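PDB 5A7V: putative glycosidase ph117-related, which binds mannose in its active-site pocket and probably cleaves beta-mannosidic linkages as a family GH130 glycoside phosphorylase or hydrolase. Local coordinates for residues K203-Q216 / E272-L286. Sequence-based numbering, arbitrary orientation.
Sequences KSGSILTEVVNGKQ and ECGPPAIYTPKGIVL. With MAN (alpha-D-mannopyranose), chain E; MAN (alpha-D-mannopyranose), chain D; BMA (beta-D-mannopyranose), chain C; SO4 (sulfate ion), chain J.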
# COMPACT_ATOMS: atom_id res chain seq x y z
N LYS A 203 -2.18 5.50 9.51
CA LYS A 203 -2.46 5.05 8.14
C LYS A 203 -1.61 3.83 7.82
O LYS A 203 -0.73 3.48 8.62
CB LYS A 203 -2.26 6.17 7.10
CG LYS A 203 -0.85 6.80 7.12
CD LYS A 203 -0.65 7.83 5.99
CE LYS A 203 -1.55 9.02 6.14
NZ LYS A 203 -1.41 10.00 5.04
N SER A 204 -1.89 3.20 6.71
CA SER A 204 -1.03 2.17 6.08
C SER A 204 -1.02 0.85 6.87
O SER A 204 -0.09 0.57 7.63
CB SER A 204 0.38 2.72 5.84
OG SER A 204 0.29 3.82 4.95
N GLY A 205 -2.09 0.07 6.66
CA GLY A 205 -2.29 -1.20 7.36
C GLY A 205 -2.15 -2.41 6.49
O GLY A 205 -2.91 -2.57 5.51
N SER A 206 -1.21 -3.30 6.83
CA SER A 206 -0.85 -4.53 6.08
C SER A 206 -1.21 -5.77 6.90
O SER A 206 -0.47 -6.21 7.81
CB SER A 206 0.67 -4.51 5.85
OG SER A 206 1.08 -3.36 5.09
N ILE A 207 -2.39 -6.32 6.61
CA ILE A 207 -2.87 -7.54 7.26
C ILE A 207 -2.03 -8.73 6.83
O ILE A 207 -1.58 -8.82 5.69
CB ILE A 207 -4.38 -7.72 7.00
CG1 ILE A 207 -5.17 -6.57 7.57
CG2 ILE A 207 -4.90 -9.05 7.55
CD1 ILE A 207 -6.66 -6.55 7.24
N LEU A 208 -1.78 -9.66 7.79
CA LEU A 208 -1.04 -10.88 7.48
C LEU A 208 -1.85 -11.87 6.63
O LEU A 208 -3.02 -12.16 7.00
CB LEU A 208 -0.59 -11.55 8.78
CG LEU A 208 0.22 -12.83 8.65
CD1 LEU A 208 1.57 -12.53 7.98
CD2 LEU A 208 0.45 -13.44 10.01
N THR A 209 -1.22 -12.43 5.62
CA THR A 209 -1.80 -13.39 4.67
C THR A 209 -0.84 -14.54 4.43
O THR A 209 0.35 -14.49 4.81
CB THR A 209 -2.10 -12.71 3.31
OG1 THR A 209 -0.85 -12.39 2.64
CG2 THR A 209 -2.95 -11.47 3.45
N GLU A 210 -1.36 -15.58 3.77
CA GLU A 210 -0.59 -16.73 3.34
C GLU A 210 -1.20 -17.28 2.07
O GLU A 210 -2.43 -17.23 1.91
CB GLU A 210 -0.58 -17.83 4.44
CG GLU A 210 0.30 -19.03 4.15
CD GLU A 210 0.28 -20.11 5.24
OE1 GLU A 210 -0.61 -20.04 6.11
OE2 GLU A 210 1.18 -21.02 5.18
N VAL A 211 -0.37 -17.83 1.19
CA VAL A 211 -0.87 -18.55 0.01
C VAL A 211 -1.18 -19.99 0.44
O VAL A 211 -0.27 -20.72 0.82
CB VAL A 211 0.07 -18.49 -1.19
CG1 VAL A 211 -0.51 -19.26 -2.39
CG2 VAL A 211 0.33 -17.04 -1.59
N VAL A 212 -2.46 -20.37 0.34
CA VAL A 212 -2.97 -21.68 0.71
C VAL A 212 -3.72 -22.23 -0.52
O VAL A 212 -4.62 -21.58 -1.04
CB VAL A 212 -3.94 -21.57 1.91
CG1 VAL A 212 -4.47 -22.94 2.30
CG2 VAL A 212 -3.27 -20.90 3.11
N ASN A 213 -3.34 -23.42 -0.97
CA ASN A 213 -3.92 -24.03 -2.16
C ASN A 213 -3.98 -23.04 -3.33
O ASN A 213 -4.96 -22.94 -4.05
CB ASN A 213 -5.31 -24.60 -1.84
CG ASN A 213 -5.26 -25.74 -0.82
OD1 ASN A 213 -4.26 -26.44 -0.70
ND2 ASN A 213 -6.35 -25.90 -0.08
N GLY A 214 -2.87 -22.28 -3.48
CA GLY A 214 -2.71 -21.35 -4.57
C GLY A 214 -3.41 -20.02 -4.48
O GLY A 214 -3.33 -19.23 -5.41
N LYS A 215 -4.07 -19.76 -3.36
CA LYS A 215 -4.81 -18.54 -3.14
C LYS A 215 -4.34 -17.82 -1.90
O LYS A 215 -4.21 -18.40 -0.82
CB LYS A 215 -6.30 -18.86 -2.93
CG LYS A 215 -6.98 -19.61 -4.05
CD LYS A 215 -7.26 -18.72 -5.21
CE LYS A 215 -8.04 -19.41 -6.33
NZ LYS A 215 -9.44 -19.86 -6.02
N GLN A 216 -4.08 -16.53 -2.03
CA GLN A 216 -3.66 -15.69 -0.92
C GLN A 216 -4.84 -15.29 -0.03
O GLN A 216 -5.78 -14.61 -0.50
CB GLN A 216 -2.96 -14.43 -1.47
CG GLN A 216 -2.31 -13.56 -0.41
CD GLN A 216 -1.52 -12.41 -0.99
OE1 GLN A 216 -1.67 -12.06 -2.17
NE2 GLN A 216 -0.67 -11.82 -0.15
N GLU A 272 7.08 2.86 5.99
CA GLU A 272 5.62 2.91 5.89
C GLU A 272 5.13 1.63 5.22
O GLU A 272 5.53 1.25 4.13
CB GLU A 272 5.20 4.11 5.04
CG GLU A 272 3.68 4.18 4.83
CD GLU A 272 3.17 5.50 4.35
OE1 GLU A 272 4.01 6.32 3.83
OE2 GLU A 272 1.96 5.78 4.51
N CYS A 273 4.25 0.93 5.93
CA CYS A 273 3.75 -0.39 5.47
C CYS A 273 3.21 -0.33 4.06
O CYS A 273 2.56 0.64 3.69
CB CYS A 273 2.72 -0.93 6.48
SG CYS A 273 3.45 -1.30 8.10
N GLY A 274 3.45 -1.38 3.27
CA GLY A 274 3.01 -1.44 1.89
C GLY A 274 1.79 -2.40 1.69
O GLY A 274 0.77 -2.21 2.39
N PRO A 275 1.92 -3.38 0.82
CA PRO A 275 0.80 -4.32 0.63
C PRO A 275 0.63 -5.24 1.86
O PRO A 275 1.41 -5.19 2.80
CB PRO A 275 1.22 -5.13 -0.58
CG PRO A 275 2.71 -5.05 -0.60
CD PRO A 275 3.09 -3.74 -0.01
N PRO A 276 -0.39 -6.12 1.85
CA PRO A 276 -0.53 -7.14 2.92
C PRO A 276 0.77 -7.96 3.12
O PRO A 276 1.50 -8.23 2.15
CB PRO A 276 -1.70 -7.98 2.39
CG PRO A 276 -2.52 -7.01 1.60
CD PRO A 276 -1.52 -6.13 0.91
N ALA A 277 1.06 -8.27 4.38
CA ALA A 277 2.24 -9.06 4.71
C ALA A 277 2.04 -10.53 4.32
O ALA A 277 0.89 -10.99 4.26
CB ALA A 277 2.57 -8.93 6.14
N ILE A 278 3.11 -11.28 4.06
CA ILE A 278 3.05 -12.63 3.53
C ILE A 278 3.85 -13.60 4.37
O ILE A 278 5.05 -13.45 4.57
CB ILE A 278 3.53 -12.71 2.07
CG1 ILE A 278 2.80 -11.70 1.19
CG2 ILE A 278 3.38 -14.12 1.53
CD1 ILE A 278 3.44 -11.48 -0.17
N TYR A 279 3.16 -14.65 4.85
CA TYR A 279 3.75 -15.72 5.62
C TYR A 279 4.46 -16.71 4.66
O TYR A 279 3.80 -17.23 3.77
CB TYR A 279 2.64 -16.42 6.40
CG TYR A 279 3.10 -17.47 7.39
CD1 TYR A 279 3.35 -18.78 6.99
CD2 TYR A 279 3.29 -17.15 8.72
CE1 TYR A 279 3.76 -19.74 7.91
CE2 TYR A 279 3.68 -18.10 9.66
CZ TYR A 279 3.93 -19.39 9.25
OH TYR A 279 4.32 -20.34 10.16
N THR A 280 5.76 -16.94 4.84
CA THR A 280 6.59 -17.76 3.96
C THR A 280 7.35 -18.78 4.82
O THR A 280 7.41 -18.62 6.06
CB THR A 280 7.63 -16.91 3.17
OG1 THR A 280 8.76 -16.63 4.02
CG2 THR A 280 7.03 -15.68 2.58
N PRO A 281 8.02 -19.77 4.19
CA PRO A 281 8.79 -20.73 4.99
C PRO A 281 10.01 -20.16 5.71
O PRO A 281 10.56 -20.85 6.56
CB PRO A 281 9.23 -21.80 3.98
CG PRO A 281 8.83 -21.34 2.66
CD PRO A 281 7.88 -20.20 2.79
N LYS A 282 10.46 -18.96 5.34
CA LYS A 282 11.58 -18.33 6.02
C LYS A 282 11.15 -17.32 7.08
O LYS A 282 12.00 -16.76 7.79
CB LYS A 282 12.52 -17.63 5.00
CG LYS A 282 13.11 -18.56 3.97
CD LYS A 282 13.92 -19.68 4.57
CE LYS A 282 14.50 -20.57 3.50
NZ LYS A 282 15.15 -21.78 4.08
N GLY A 283 9.86 -17.06 7.18
CA GLY A 283 9.38 -15.98 8.04
C GLY A 283 8.30 -15.17 7.37
O GLY A 283 7.86 -15.46 6.23
N ILE A 284 7.83 -14.16 8.08
CA ILE A 284 6.82 -13.28 7.56
C ILE A 284 7.51 -12.09 6.88
O ILE A 284 8.39 -11.43 7.49
CB ILE A 284 5.91 -12.76 8.70
CG1 ILE A 284 5.10 -13.94 9.23
CG2 ILE A 284 5.04 -11.62 8.23
CD1 ILE A 284 4.49 -13.68 10.60
N VAL A 285 7.14 -11.84 5.62
CA VAL A 285 7.72 -10.72 4.86
C VAL A 285 6.74 -9.55 4.84
O VAL A 285 5.58 -9.71 4.39
CB VAL A 285 8.10 -11.13 3.45
CG1 VAL A 285 8.69 -9.94 2.72
CG2 VAL A 285 9.11 -12.27 3.49
N LEU A 286 7.22 -8.39 5.29
CA LEU A 286 6.52 -7.14 5.17
C LEU A 286 7.23 -6.33 4.08
O LEU A 286 8.42 -5.93 4.25
CB LEU A 286 6.57 -6.34 6.48
CG LEU A 286 5.93 -4.96 6.44
CD1 LEU A 286 4.43 -4.99 6.16
CD2 LEU A 286 6.21 -4.16 7.67
C1 MAN E . 2.38 9.33 2.58
C2 MAN E . 1.72 8.08 1.97
C3 MAN E . 0.94 8.29 0.66
C4 MAN E . 1.70 9.21 -0.31
C5 MAN E . 3.03 9.72 0.28
C6 MAN E . 3.71 10.78 -0.62
O1 MAN E . 3.57 8.98 3.48
O2 MAN E . 0.83 7.58 2.98
O3 MAN E . -0.33 8.87 0.87
O4 MAN E . 1.88 8.48 -1.50
O5 MAN E . 2.72 10.31 1.58
O6 MAN E . 2.87 11.93 -0.72
C1 MAN D . -0.41 13.36 3.39
C2 MAN D . -0.20 12.37 2.32
C3 MAN D . -1.37 12.57 1.40
C4 MAN D . -2.73 12.50 2.08
C5 MAN D . -2.76 13.34 3.34
C6 MAN D . -3.87 12.94 4.29
O1 MAN D . -0.20 14.68 3.08
O2 MAN D . -0.26 11.03 2.78
O3 MAN D . -1.41 11.61 0.33
O4 MAN D . -3.75 13.00 1.18
O5 MAN D . -1.57 13.21 4.09
O6 MAN D . -3.80 11.57 4.69
C1 BMA C . -0.28 13.34 3.27
C2 BMA C . -0.32 12.46 2.01
C3 BMA C . -1.60 12.74 1.26
C4 BMA C . -2.80 12.57 2.18
C5 BMA C . -2.59 13.28 3.52
C6 BMA C . -3.69 12.99 4.52
O1 BMA C . 0.89 13.24 4.06
O2 BMA C . -0.31 11.07 2.36
O3 BMA C . -1.75 11.91 0.05
O4 BMA C . -3.94 13.11 1.50
O5 BMA C . -1.34 12.94 4.15
O6 BMA C . -3.83 11.59 4.81
S SO4 J . -0.68 -25.82 -0.31
O1 SO4 J . -0.98 -25.72 -1.78
O2 SO4 J . -1.46 -24.87 0.52
O3 SO4 J . 0.79 -25.56 -0.10
O4 SO4 J . -1.05 -27.20 0.12
O HOH W 1 3.63 -20.50 3.89
O HOH W 2 2.48 -17.67 1.40
O HOH W 3 0.79 -8.94 -0.41
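In this five-bladed beta-propeller, the fold of the GH130 family, strands 205-212 and 270-280 run side by side in the same direction, starting at the mannose pocket. There Ser204 OG donates to Glu272 OE2 at 2.6 Å, on the anti lone pair. The same OE2 accepts from O2 of an alpha-mannose at 2.6 Å, so serine and sugar both grip one carboxylate oxygen. The extended Glu272 chain, CG anti to the backbone N (chi1 177°), reaches the sugar. Beside it Lys203 lays CD 3.6 Å from Glu272 OE2, and its NZ donates to O6 of the second sugar, modelled as both mannose anomers. Ser206 OG lies close to the carbonyls of both Gly274 and Pro275, where the partner strand is broken; Arg148 also binds the Gly274 carbonyl. Further along, the bridges Leu208-Ala277 and Thr209-Ile278 form the parallel ladder. On the face that carries Leu208 and Ala277, Leu208 CD1 packs on Ile284 CG2 at 3.6 Å, the two side chains nearly at right angles. Tyr279 N donates to Thr209 O at 2.8 Å. Ala277 O accepts from Thr209 N and, on the opposite face of its carbonyl plane, from Thr209 OG1 at 2.8 Å. Thr209 OG1 in turn accepts from Gln216 NE2 at 2.9 Å, nearly in the amide plane.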